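Local coordinates for SPbeta prophage-derived aminoglycoside N(3')-acetyltransferase-like protein YokD (Bacillus subtilis, PDB 2NYG), which belongs to the antibiotic N-acetyltransferase family, binds coenzyme A as a homodimer and may contribute to antibiotic resistance, at residues N147-E152 / Q158-K163; V125-S128 / Y133-V136; A230-H235 / N246-S251. One frame throughout, in Å; residues are numbered along the deposited sequence.

Contact 1. Residues N147-E152 / Q158-K163; sequences NQHPLE and QSPLGK
Lys163 NZ donates to Gln148 OE1 at 2.9 Å, the one hydrogen bond joining 147-152 to 158-163. The amine does not lie flat with its acceptor but stands 34° out of the carbonyl plane of the Gln148 amide. Chain shape explains the meeting: Gln148 runs extended across to the helix, while Lys163 bends at its second torsion (chi2 -82°) and then goes straight to NZ, so that the two side chains cross at about a right angle. The Gln148 amide also crosses the side chain of Gln158 with the two amide planes nearly perpendicular; the facing NH2 groups, as modelled, make no hydrogen bond, and the placement of these amides is doubtful. Pro150 borders the same glutamine, its CG 3.7 Å from Gln158 OE1.

Deeper in, the imidazole of His149 carries Pro160 on one face. Pro160 CD sits 3.6 Å from the ring centroid and 15° off the normal, a CH-pi contact, and Ser159 CB approaches His149 CE1 obliquely at 3.9 Å. The ring is held from outside the two segments as well, since His149 NE2 is hydrogen-bonded to Tyr133 O and the His130 ring meets it.

Ser159 OG accepts a weak bond from Leu161 N at 3.3 Å and is hydrogen-bonded to Gly156 O, which ties the loop to the helix start. In the first turn, Lys163 N bonds to Pro160 O at 2.9 Å. A serine N-cap followed by proline, whose missing N-H costs nothing there, is a classic way to begin an alpha helix, here 160-166.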
ATOM      1  N   ASN A 147       3.851  -7.164 -20.460  1.00 51.13           N
ATOM      2  CA  ASN A 147       2.865  -7.455 -21.511  1.00 54.70           C
ATOM      3  C   ASN A 147       2.098  -8.782 -21.573  1.00 54.56           C
ATOM      4  O   ASN A 147       0.873  -8.803 -21.459  1.00 53.23           O
ATOM      5  CB  ASN A 147       3.566  -7.224 -22.860  1.00 59.31           C
ATOM      6  CG  ASN A 147       2.704  -7.611 -24.065  1.00 64.88           C
ATOM      7  OD1 ASN A 147       1.684  -8.310 -23.949  1.00 68.19           O
ATOM      8  ND2 ASN A 147       3.144  -7.179 -25.248  1.00 65.89           N
ATOM      9  N   GLN A 148       2.881  -9.826 -21.844  1.00 55.76           N
ATOM     10  CA  GLN A 148       2.401 -11.196 -22.050  1.00 57.34           C
ATOM     11  C   GLN A 148       1.823 -12.065 -20.898  1.00 55.35           C
ATOM     12  O   GLN A 148       0.716 -12.602 -21.019  1.00 54.67           O
ATOM     13  CB  GLN A 148       3.508 -11.974 -22.771  1.00 61.47           C
ATOM     14  CG  GLN A 148       3.481 -13.490 -22.639  1.00 66.46           C
ATOM     15  CD  GLN A 148       4.541 -14.104 -23.487  1.00 68.79           C
ATOM     16  OE1 GLN A 148       5.342 -13.400 -24.096  1.00 69.42           O
ATOM     17  NE2 GLN A 148       4.554 -15.434 -23.537  1.00 71.19           N
ATOM     18  N   HIS A 149       2.593 -12.211 -19.815  1.00 53.08           N
ATOM     19  CA  HIS A 149       2.234 -13.021 -18.627  1.00 51.05           C
ATOM     20  C   HIS A 149       1.065 -14.073 -18.630  1.00 50.58           C
ATOM     21  O   HIS A 149      -0.041 -13.778 -18.208  1.00 51.94           O
ATOM     22  CB  HIS A 149       2.042 -12.104 -17.411  1.00 49.31           C
ATOM     23  CG  HIS A 149       2.702 -12.601 -16.163  1.00 49.14           C
ATOM     24  ND1 HIS A 149       2.967 -13.933 -15.920  1.00 47.66           N
ATOM     25  CD2 HIS A 149       3.153 -11.927 -15.080  1.00 47.84           C
ATOM     26  CE1 HIS A 149       3.564 -14.059 -14.748  1.00 47.47           C
ATOM     27  NE2 HIS A 149       3.689 -12.854 -14.219  1.00 47.15           N
ATOM     28  N   PRO A 150       1.351 -15.312 -19.071  1.00 49.90           N
ATOM     29  CA  PRO A 150       0.389 -16.413 -19.133  1.00 48.91           C
ATOM     30  C   PRO A 150       0.125 -16.994 -17.733  1.00 48.68           C
ATOM     31  O   PRO A 150       0.968 -16.917 -16.844  1.00 48.13           O
ATOM     32  CB  PRO A 150       1.068 -17.395 -20.047  1.00 48.15           C
ATOM     33  CG  PRO A 150       2.487 -17.244 -19.653  1.00 50.91           C
ATOM     34  CD  PRO A 150       2.701 -15.765 -19.441  1.00 49.07           C
ATOM     35  N   LEU A 151      -1.043 -17.583 -17.519  1.00 49.67           N
ATOM     36  CA  LEU A 151      -1.334 -18.144 -16.206  1.00 51.19           C
ATOM     37  C   LEU A 151      -0.444 -19.344 -15.872  1.00 52.75           C
ATOM     38  O   LEU A 151       0.137 -19.424 -14.797  1.00 53.05           O
ATOM     39  CB  LEU A 151      -2.793 -18.566 -16.138  1.00 49.98           C
ATOM     40  CG  LEU A 151      -3.267 -18.949 -14.748  1.00 50.32           C
ATOM     41  CD1 LEU A 151      -3.142 -17.754 -13.812  1.00 50.23           C
ATOM     42  CD2 LEU A 151      -4.702 -19.418 -14.825  1.00 50.95           C
ATOM     43  N   GLU A 152      -0.368 -20.278 -16.811  1.00 55.68           N
ATOM     44  CA  GLU A 152       0.420 -21.496 -16.674  1.00 57.55           C
ATOM     45  C   GLU A 152       1.916 -21.225 -16.559  1.00 57.56           C
ATOM     46  O   GLU A 152       2.519 -20.600 -17.437  1.00 56.28           O
ATOM     47  CB  GLU A 152       0.155 -22.416 -17.869  1.00 59.60           C
ATOM     48  CG  GLU A 152       0.668 -23.829 -17.702  1.00 64.31           C
ATOM     49  CD  GLU A 152       0.321 -24.725 -18.885  1.00 67.08           C
ATOM     50  OE1 GLU A 152       0.964 -24.584 -19.950  1.00 68.01           O
ATOM     51  OE2 GLU A 152      -0.600 -25.565 -18.747  1.00 68.45           O
ATOM     52  N   GLN A 158       8.238 -17.045 -20.876  1.00 48.40           N
ATOM     53  CA  GLN A 158       7.021 -16.286 -21.140  1.00 47.87           C
ATOM     54  C   GLN A 158       6.639 -15.292 -20.059  1.00 45.57           C
ATOM     55  O   GLN A 158       5.941 -14.321 -20.334  1.00 45.48           O
ATOM     56  CB  GLN A 158       5.845 -17.220 -21.395  1.00 49.87           C
ATOM     57  CG  GLN A 158       5.989 -18.071 -22.637  1.00 53.67           C
ATOM     58  CD  GLN A 158       4.661 -18.671 -23.045  1.00 57.44           C
ATOM     59  OE1 GLN A 158       4.024 -19.380 -22.261  1.00 58.62           O
ATOM     60  NE2 GLN A 158       4.225 -18.377 -24.271  1.00 57.96           N
ATOM     61  N   SER A 159       7.073 -15.536 -18.831  1.00 42.30           N
ATOM     62  CA  SER A 159       6.777 -14.612 -17.752  1.00 39.49           C
ATOM     63  C   SER A 159       7.815 -13.487 -17.847  1.00 38.73           C
ATOM     64  O   SER A 159       8.745 -13.544 -18.660  1.00 38.37           O
ATOM     65  CB  SER A 159       6.898 -15.313 -16.402  1.00 39.60           C
ATOM     66  OG  SER A 159       8.254 -15.473 -16.035  1.00 36.99           O
ATOM     67  N   PRO A 160       7.673 -12.446 -17.016  1.00 38.34           N
ATOM     68  CA  PRO A 160       8.649 -11.356 -17.089  1.00 37.51           C
ATOM     69  C   PRO A 160      10.102 -11.764 -16.876  1.00 38.14           C
ATOM     70  O   PRO A 160      11.019 -11.058 -17.313  1.00 38.74           O
ATOM     71  CB  PRO A 160       8.149 -10.381 -16.038  1.00 37.31           C
ATOM     72  CG  PRO A 160       6.664 -10.567 -16.131  1.00 38.61           C
ATOM     73  CD  PRO A 160       6.529 -12.069 -16.170  1.00 36.17           C
ATOM     74  N   LEU A 161      10.322 -12.892 -16.200  1.00 36.86           N
ATOM     75  CA  LEU A 161      11.679 -13.365 -15.967  1.00 35.69           C
ATOM     76  C   LEU A 161      12.258 -13.749 -17.308  1.00 35.11           C
ATOM     77  O   LEU A 161      13.473 -13.751 -17.500  1.00 36.12           O
ATOM     78  CB  LEU A 161      11.698 -14.574 -15.044  1.00 35.94           C
ATOM     79  CG  LEU A 161      11.277 -14.324 -13.603  1.00 36.47           C
ATOM     80  CD1 LEU A 161      11.560 -15.545 -12.771  1.00 37.50           C
ATOM     81  CD2 LEU A 161      12.036 -13.148 -13.056  1.00 36.54           C
ATOM     82  N   GLY A 162      11.376 -14.087 -18.238  1.00 34.86           N
ATOM     83  CA  GLY A 162      11.822 -14.452 -19.564  1.00 36.57           C
ATOM     84  C   GLY A 162      12.332 -13.240 -20.318  1.00 37.92           C
ATOM     85  O   GLY A 162      13.141 -13.360 -21.230  1.00 38.28           O
ATOM     86  N   LYS A 163      11.859 -12.064 -19.927  1.00 38.37           N
ATOM     87  CA  LYS A 163      12.261 -10.832 -20.576  1.00 39.61           C
ATOM     88  C   LYS A 163      13.444 -10.210 -19.848  1.00 39.12           C
ATOM     89  O   LYS A 163      14.204  -9.438 -20.428  1.00 41.17           O
ATOM     90  CB  LYS A 163      11.103  -9.844 -20.584  1.00 41.16           C
ATOM     91  CG  LYS A 163       9.738 -10.472 -20.740  1.00 42.23           C
ATOM     92  CD  LYS A 163       9.390 -10.771 -22.183  1.00 44.07           C
ATOM     93  CE  LYS A 163       7.950 -11.245 -22.248  1.00 45.47           C
ATOM     94  NZ  LYS A 163       7.478 -11.474 -23.628  1.00 47.65           N
TER

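Contact 2. Residues V125-S128 / Y133-V136; sequences VKRS and YSFV
Arg127 and Val136 lie side by side and point the same way, as befits an antiparallel, non-hydrogen-bonded pair whose CA atoms are 4.2 Å apart. The aliphatic part of the arginine does the touching: Arg127 CG is 3.7 Å from Val136 CG1. Because the arginine stays extended with CG anti to the backbone N (chi1 -170°), its guanidinium is carried on to Ser134, whose OG lies at the edge of that group, near its plane. The bond from Arg127 NE to Ser134 OG is weak, at 3.4 Å. Stronger anchors lie outside the pair, for Arg127 NH2 donates to Thr106 O and Ser70 O, and Ser134 OG is bonded to Ser70 O too.

Ser128 points toward the facing strand, and its OG grips Phe135 at the backbone. Phe135 N donates to Ser128 OG at 2.7 Å, nearly straight at 166°, and in return Ser128 N donates to Phe135 O at 3.0 Å. The hydroxyl thus takes the backbone N-H, while Ser128 O is bonded to Tyr101 OH instead. Val125 CG1 adds an apolar contact with Val136 CB at 3.9 Å.

These two strands form a beta hairpin at one border of the mixed sheet, with 126-127 outermost and 135-139 next to strand 65-69. Val125 and Val136 pack on Phe119 of helix 114-119, whereas Lys126 and Phe135 touch Leu146 of helix 142-146, so the hairpin lies between these two helices.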
ATOM      1  N   VAL A 125       3.636   3.248 -13.009  1.00 38.01           N
ATOM      2  CA  VAL A 125       4.054   1.877 -12.784  1.00 38.36           C
ATOM      3  C   VAL A 125       3.012   0.911 -13.351  1.00 39.15           C
ATOM      4  O   VAL A 125       1.818   1.052 -13.098  1.00 38.78           O
ATOM      5  CB  VAL A 125       4.219   1.598 -11.285  1.00 36.97           C
ATOM      6  CG1 VAL A 125       4.534   0.128 -11.058  1.00 37.53           C
ATOM      7  CG2 VAL A 125       5.306   2.476 -10.721  1.00 33.48           C
ATOM      8  N   LYS A 126       3.470  -0.075 -14.112  1.00 40.28           N
ATOM      9  CA  LYS A 126       2.567  -1.059 -14.689  1.00 41.59           C
ATOM     10  C   LYS A 126       2.695  -2.387 -13.947  1.00 41.58           C
ATOM     11  O   LYS A 126       3.707  -2.638 -13.290  1.00 41.44           O
ATOM     12  CB  LYS A 126       2.893  -1.265 -16.158  1.00 45.10           C
ATOM     13  CG  LYS A 126       2.598  -0.063 -17.045  1.00 51.23           C
ATOM     14  CD  LYS A 126       1.164  -0.078 -17.564  1.00 54.05           C
ATOM     15  CE  LYS A 126       1.033   0.821 -18.777  1.00 55.34           C
ATOM     16  NZ  LYS A 126       1.509   2.194 -18.451  1.00 60.13           N
ATOM     17  N   ARG A 127       1.670  -3.230 -14.067  1.00 41.04           N
ATOM     18  CA  ARG A 127       1.634  -4.530 -13.404  1.00 39.26           C
ATOM     19  C   ARG A 127       1.167  -5.609 -14.368  1.00 40.29           C
ATOM     20  O   ARG A 127       0.223  -5.397 -15.128  1.00 40.28           O
ATOM     21  CB  ARG A 127       0.678  -4.470 -12.216  1.00 39.25           C
ATOM     22  CG  ARG A 127       0.712  -5.665 -11.294  1.00 39.09           C
ATOM     23  CD  ARG A 127      -0.188  -5.433 -10.110  1.00 38.03           C
ATOM     24  NE  ARG A 127      -0.103  -6.507  -9.131  1.00 39.23           N
ATOM     25  CZ  ARG A 127      -0.844  -6.570  -8.030  1.00 41.17           C
ATOM     26  NH1 ARG A 127      -1.724  -5.620  -7.767  1.00 40.71           N
ATOM     27  NH2 ARG A 127      -0.713  -7.589  -7.196  1.00 41.04           N
ATOM     28  N   SER A 128       1.825  -6.768 -14.329  1.00 39.83           N
ATOM     29  CA  SER A 128       1.473  -7.898 -15.196  1.00 39.42           C
ATOM     30  C   SER A 128       0.180  -8.591 -14.732  1.00 39.25           C
ATOM     31  O   SER A 128      -0.243  -8.463 -13.583  1.00 37.72           O
ATOM     32  CB  SER A 128       2.628  -8.897 -15.248  1.00 38.46           C
ATOM     33  OG  SER A 128       3.063  -9.246 -13.946  1.00 38.34           O
ATOM     34  N   TYR A 133       1.931 -14.558  -9.263  1.00 38.41           N
ATOM     35  CA  TYR A 133       3.293 -14.098  -9.476  1.00 39.03           C
ATOM     36  C   TYR A 133       3.428 -12.909 -10.419  1.00 39.36           C
ATOM     37  O   TYR A 133       4.175 -12.949 -11.401  1.00 39.75           O
ATOM     38  CB  TYR A 133       4.110 -15.268 -10.000  1.00 39.42           C
ATOM     39  CG  TYR A 133       3.941 -16.525  -9.169  1.00 41.81           C
ATOM     40  CD1 TYR A 133       4.306 -16.548  -7.812  1.00 41.62           C
ATOM     41  CD2 TYR A 133       3.447 -17.704  -9.740  1.00 40.87           C
ATOM     42  CE1 TYR A 133       4.186 -17.719  -7.052  1.00 40.93           C
ATOM     43  CE2 TYR A 133       3.328 -18.873  -8.987  1.00 42.27           C
ATOM     44  CZ  TYR A 133       3.699 -18.871  -7.645  1.00 41.60           C
ATOM     45  OH  TYR A 133       3.571 -20.013  -6.899  1.00 43.66           O
ATOM     46  N   SER A 134       2.700 -11.844 -10.121  1.00 38.78           N
ATOM     47  CA  SER A 134       2.759 -10.652 -10.947  1.00 35.77           C
ATOM     48  C   SER A 134       4.006  -9.858 -10.619  1.00 34.62           C
ATOM     49  O   SER A 134       4.629 -10.048  -9.578  1.00 34.59           O
ATOM     50  CB  SER A 134       1.527  -9.770 -10.715  1.00 35.23           C
ATOM     51  OG  SER A 134       1.233  -9.657  -9.331  1.00 36.55           O
ATOM     52  N   PHE A 135       4.374  -8.984 -11.547  1.00 33.97           N
ATOM     53  CA  PHE A 135       5.504  -8.094 -11.388  1.00 31.96           C
ATOM     54  C   PHE A 135       4.976  -6.700 -11.683  1.00 30.68           C
ATOM     55  O   PHE A 135       3.885  -6.532 -12.225  1.00 29.09           O
ATOM     56  CB  PHE A 135       6.614  -8.444 -12.377  1.00 30.87           C
ATOM     57  CG  PHE A 135       7.364  -9.685 -12.026  1.00 30.44           C
ATOM     58  CD1 PHE A 135       8.536  -9.619 -11.278  1.00 31.25           C
ATOM     59  CD2 PHE A 135       6.909 -10.927 -12.455  1.00 29.02           C
ATOM     60  CE1 PHE A 135       9.251 -10.778 -10.969  1.00 32.27           C
ATOM     61  CE2 PHE A 135       7.607 -12.088 -12.153  1.00 28.25           C
ATOM     62  CZ  PHE A 135       8.784 -12.015 -11.409  1.00 31.53           C
ATOM     63  N   VAL A 136       5.752  -5.703 -11.302  1.00 30.00           N
ATOM     64  CA  VAL A 136       5.404  -4.320 -11.542  1.00 28.39           C
ATOM     65  C   VAL A 136       6.664  -3.697 -12.093  1.00 31.03           C
ATOM     66  O   VAL A 136       7.769  -4.033 -11.664  1.00 31.23           O
ATOM     67  CB  VAL A 136       5.020  -3.617 -10.250  1.00 26.69           C
ATOM     68  CG1 VAL A 136       3.629  -4.010  -9.838  1.00 25.59           C
ATOM     69  CG2 VAL A 136       5.990  -3.992  -9.175  1.00 25.90           C
TER

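Contact 3. Residues A230-H235 / N246-S251; sequences AFEAEH and NCRLFS
The edge of the Phe231 ring is directed toward the face of the Phe250 ring in a T-shaped pair, with centroids 5.8 Å apart and planes at 65°. Contact is made through one corner of each ring, Phe231 CE2 to Phe250 CD1 at 4.1 Å. One face of Phe231 is taken within its own helical segment, where His235 CB stands 3.7 Å above the plane of that ring and over its centre. The imidazole of His235 in turn has Phe231 CE1 over one face, and Phe231 O in plane at its edge. The third flat group is the guanidinium of Arg248: Glu232 OE2 lies over one of its faces, and the carboxylate and guanidinium planes are 73° apart.

Phe231 and Glu232 are consecutive on helix 224-234, whereas Arg248 and Phe250, two residues apart, project from the same face of strand 245-251. This places the helix against the border of the mixed sheet formed by the antiparallel hairpin 238-242/245-251. Two kinds of contact therefore run next to each other, an aromatic one and an ionic one.

The ionic one is a salt bridge between Glu232 OE2 and Arg248 NH1, modelled at 2.5 Å, a separation too short to be taken as exact. Its evidence is proximity and charge, since the oxygen sits above the guanidinium instead of in line with an N-H. The extended end of Glu232 crosses Arg248 at about a right angle, and the arginine chain bends at its third torsion (chi3 149°). Arg248 NH2 has a second acidic partner, Asp177, so the cation is shared between two carboxylates. On the aromatic side, Phe258 of helix 252-268 makes a further edge-to-face pair with Phe231, and Ala255 of that helix touches Phe250.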
ATOM      1  N   ALA A 230      26.662 -19.950  -3.381  1.00 32.69           N
ATOM      2  CA  ALA A 230      27.568 -20.698  -4.229  1.00 32.61           C
ATOM      3  C   ALA A 230      27.946 -19.802  -5.421  1.00 33.79           C
ATOM      4  O   ALA A 230      29.067 -19.844  -5.934  1.00 33.17           O
ATOM      5  CB  ALA A 230      26.888 -22.012  -4.737  1.00 32.02           C
ATOM      6  N   PHE A 231      26.980 -18.977  -5.850  1.00 34.15           N
ATOM      7  CA  PHE A 231      27.168 -18.061  -6.960  1.00 33.73           C
ATOM      8  C   PHE A 231      28.237 -17.058  -6.584  1.00 33.58           C
ATOM      9  O   PHE A 231      28.967 -16.589  -7.428  1.00 32.35           O
ATOM     10  CB  PHE A 231      25.849 -17.340  -7.227  1.00 33.95           C
ATOM     11  CG  PHE A 231      25.862 -16.407  -8.418  1.00 35.22           C
ATOM     12  CD1 PHE A 231      26.043 -16.898  -9.705  1.00 34.88           C
ATOM     13  CD2 PHE A 231      25.642 -15.041  -8.251  1.00 34.10           C
ATOM     14  CE1 PHE A 231      26.002 -16.056 -10.787  1.00 36.90           C
ATOM     15  CE2 PHE A 231      25.600 -14.200  -9.331  1.00 32.74           C
ATOM     16  CZ  PHE A 231      25.779 -14.696 -10.595  1.00 33.57           C
ATOM     17  N   GLU A 232      28.301 -16.730  -5.306  1.00 34.44           N
ATOM     18  CA  GLU A 232      29.231 -15.756  -4.786  1.00 34.56           C
ATOM     19  C   GLU A 232      30.651 -16.219  -4.708  1.00 34.71           C
ATOM     20  O   GLU A 232      31.534 -15.415  -4.486  1.00 34.77           O
ATOM     21  CB  GLU A 232      28.816 -15.352  -3.379  1.00 38.75           C
ATOM     22  CG  GLU A 232      28.039 -14.052  -3.249  1.00 43.60           C
ATOM     23  CD  GLU A 232      27.600 -13.766  -1.785  1.00 47.97           C
ATOM     24  OE1 GLU A 232      27.930 -14.608  -0.893  1.00 48.42           O
ATOM     25  OE2 GLU A 232      26.944 -12.714  -1.517  1.00 49.73           O
ATOM     26  N   ALA A 233      30.872 -17.514  -4.834  1.00 34.25           N
ATOM     27  CA  ALA A 233      32.214 -18.043  -4.732  1.00 34.27           C
ATOM     28  C   ALA A 233      33.102 -17.511  -5.847  1.00 34.66           C
ATOM     29  O   ALA A 233      34.195 -17.026  -5.589  1.00 33.25           O
ATOM     30  CB  ALA A 233      32.171 -19.557  -4.775  1.00 33.23           C
ATOM     31  N   GLU A 234      32.576 -17.527  -7.071  1.00 34.91           N
ATOM     32  CA  GLU A 234      33.346 -17.123  -8.245  1.00 35.12           C
ATOM     33  C   GLU A 234      32.717 -16.114  -9.197  1.00 35.79           C
ATOM     34  O   GLU A 234      33.259 -15.857 -10.261  1.00 37.55           O
ATOM     35  CB  GLU A 234      33.699 -18.371  -9.045  1.00 30.02           C
ATOM     36  CG  GLU A 234      34.478 -19.391  -8.260  1.00 29.33           C
ATOM     37  CD  GLU A 234      34.846 -20.614  -9.065  1.00 29.54           C
ATOM     38  OE1 GLU A 234      33.942 -21.395  -9.432  1.00 29.76           O
ATOM     39  OE2 GLU A 234      36.049 -20.793  -9.328  1.00 30.04           O
ATOM     40  N   HIS A 235      31.571 -15.560  -8.846  1.00 36.82           N
ATOM     41  CA  HIS A 235      30.929 -14.614  -9.750  1.00 39.08           C
ATOM     42  C   HIS A 235      30.984 -13.168  -9.304  1.00 40.17           C
ATOM     43  O   HIS A 235      30.907 -12.869  -8.111  1.00 39.02           O
ATOM     44  CB  HIS A 235      29.504 -15.069 -10.009  1.00 37.43           C
ATOM     45  CG  HIS A 235      29.444 -16.298 -10.846  1.00 36.83           C
ATOM     46  ND1 HIS A 235      29.362 -16.250 -12.220  1.00 38.15           N
ATOM     47  CD2 HIS A 235      29.618 -17.601 -10.524  1.00 38.95           C
ATOM     48  CE1 HIS A 235      29.493 -17.469 -12.711  1.00 37.37           C
ATOM     49  NE2 HIS A 235      29.652 -18.307 -11.703  1.00 37.35           N
ATOM     50  N   ASN A 246      22.567  -3.755   3.945  1.00 39.60           N
ATOM     51  CA  ASN A 246      23.627  -4.409   3.174  1.00 38.19           C
ATOM     52  C   ASN A 246      23.067  -4.810   1.838  1.00 36.79           C
ATOM     53  O   ASN A 246      22.052  -5.499   1.765  1.00 37.62           O
ATOM     54  CB  ASN A 246      24.137  -5.648   3.911  1.00 37.90           C
ATOM     55  CG  ASN A 246      24.936  -5.295   5.136  1.00 38.93           C
ATOM     56  OD1 ASN A 246      24.568  -5.653   6.252  1.00 40.09           O
ATOM     57  ND2 ASN A 246      26.038  -4.580   4.936  1.00 39.05           N
ATOM     58  N   CYS A 247      23.731  -4.399   0.773  1.00 36.46           N
ATOM     59  CA  CYS A 247      23.207  -4.709  -0.546  1.00 36.70           C
ATOM     60  C   CYS A 247      24.169  -5.350  -1.528  1.00 37.54           C
ATOM     61  O   CYS A 247      25.393  -5.267  -1.396  1.00 38.86           O
ATOM     62  CB  CYS A 247      22.674  -3.431  -1.205  1.00 35.66           C
ATOM     63  SG  CYS A 247      21.681  -2.355  -0.165  1.00 37.40           S
ATOM     64  N   ARG A 248      23.596  -6.009  -2.525  1.00 36.41           N
ATOM     65  CA  ARG A 248      24.412  -6.552  -3.572  1.00 37.17           C
ATOM     66  C   ARG A 248      23.673  -6.426  -4.873  1.00 36.61           C
ATOM     67  O   ARG A 248      22.459  -6.566  -4.929  1.00 35.91           O
ATOM     68  CB  ARG A 248      24.851  -7.987  -3.296  1.00 38.58           C
ATOM     69  CG  ARG A 248      23.823  -8.959  -2.880  1.00 39.21           C
ATOM     70  CD  ARG A 248      24.569 -10.206  -2.449  1.00 43.96           C
ATOM     71  NE  ARG A 248      23.875 -10.934  -1.392  1.00 47.64           N
ATOM     72  CZ  ARG A 248      24.449 -11.349  -0.266  1.00 46.35           C
ATOM     73  NH1 ARG A 248      25.735 -11.110  -0.043  1.00 46.22           N
ATOM     74  NH2 ARG A 248      23.729 -11.993   0.637  1.00 45.04           N
ATOM     75  N   LEU A 249      24.426  -6.090  -5.909  1.00 36.48           N
ATOM     76  CA  LEU A 249      23.883  -5.913  -7.241  1.00 36.09           C
ATOM     77  C   LEU A 249      24.629  -6.881  -8.138  1.00 35.94           C
ATOM     78  O   LEU A 249      25.859  -6.908  -8.118  1.00 36.48           O
ATOM     79  CB  LEU A 249      24.119  -4.472  -7.716  1.00 33.44           C
ATOM     80  CG  LEU A 249      23.755  -4.219  -9.181  1.00 34.15           C
ATOM     81  CD1 LEU A 249      22.245  -4.190  -9.339  1.00 33.28           C
ATOM     82  CD2 LEU A 249      24.355  -2.925  -9.655  1.00 34.44           C
ATOM     83  N   PHE A 250      23.893  -7.676  -8.911  1.00 35.50           N
ATOM     84  CA  PHE A 250      24.509  -8.634  -9.825  1.00 34.33           C
ATOM     85  C   PHE A 250      23.689  -8.882 -11.081  1.00 32.97           C
ATOM     86  O   PHE A 250      22.542  -8.459 -11.188  1.00 33.70           O
ATOM     87  CB  PHE A 250      24.774  -9.959  -9.107  1.00 35.00           C
ATOM     88  CG  PHE A 250      23.547 -10.584  -8.516  1.00 35.68           C
ATOM     89  CD1 PHE A 250      22.674 -11.328  -9.306  1.00 33.59           C
ATOM     90  CD2 PHE A 250      23.273 -10.450  -7.154  1.00 35.76           C
ATOM     91  CE1 PHE A 250      21.551 -11.934  -8.749  1.00 33.21           C
ATOM     92  CE2 PHE A 250      22.155 -11.052  -6.589  1.00 33.08           C
ATOM     93  CZ  PHE A 250      21.293 -11.796  -7.387  1.00 32.15           C
ATOM     94  N   SER A 251      24.305  -9.571 -12.032  1.00 33.77           N
ATOM     95  CA  SER A 251      23.678  -9.902 -13.307  1.00 32.83           C
ATOM     96  C   SER A 251      22.555 -10.929 -13.125  1.00 33.09           C
ATOM     97  O   SER A 251      22.739 -11.936 -12.454  1.00 32.88           O
ATOM     98  CB  SER A 251      24.739 -10.453 -14.248  1.00 32.81           C
ATOM     99  OG  SER A 251      24.153 -10.850 -15.468  1.00 37.55           O
TER

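In the fold
Along the chain the three contacts follow in series, contact 2 first, then contact 1, then contact 3. Contacts 1 and 2 adjoin, their centres 10 Å apart: Pro160 and Leu161 pack on the Phe135 ring, so the helix start of contact 1 leans on the hairpin. Contact 3 lies across the chain's centre from contact 2; its centre is about 25 Å from those of contacts 1 and 2. Contact 2 joins the outermost strand 126-127 to its neighbour, and contact 3 packs a helix on strand 245-251, next to the other outermost strand, 238-242. The two thus sit near opposite borders of one mixed sheet, with bound coenzyme A about 10 Å from the side chains of Phe135 and Arg248.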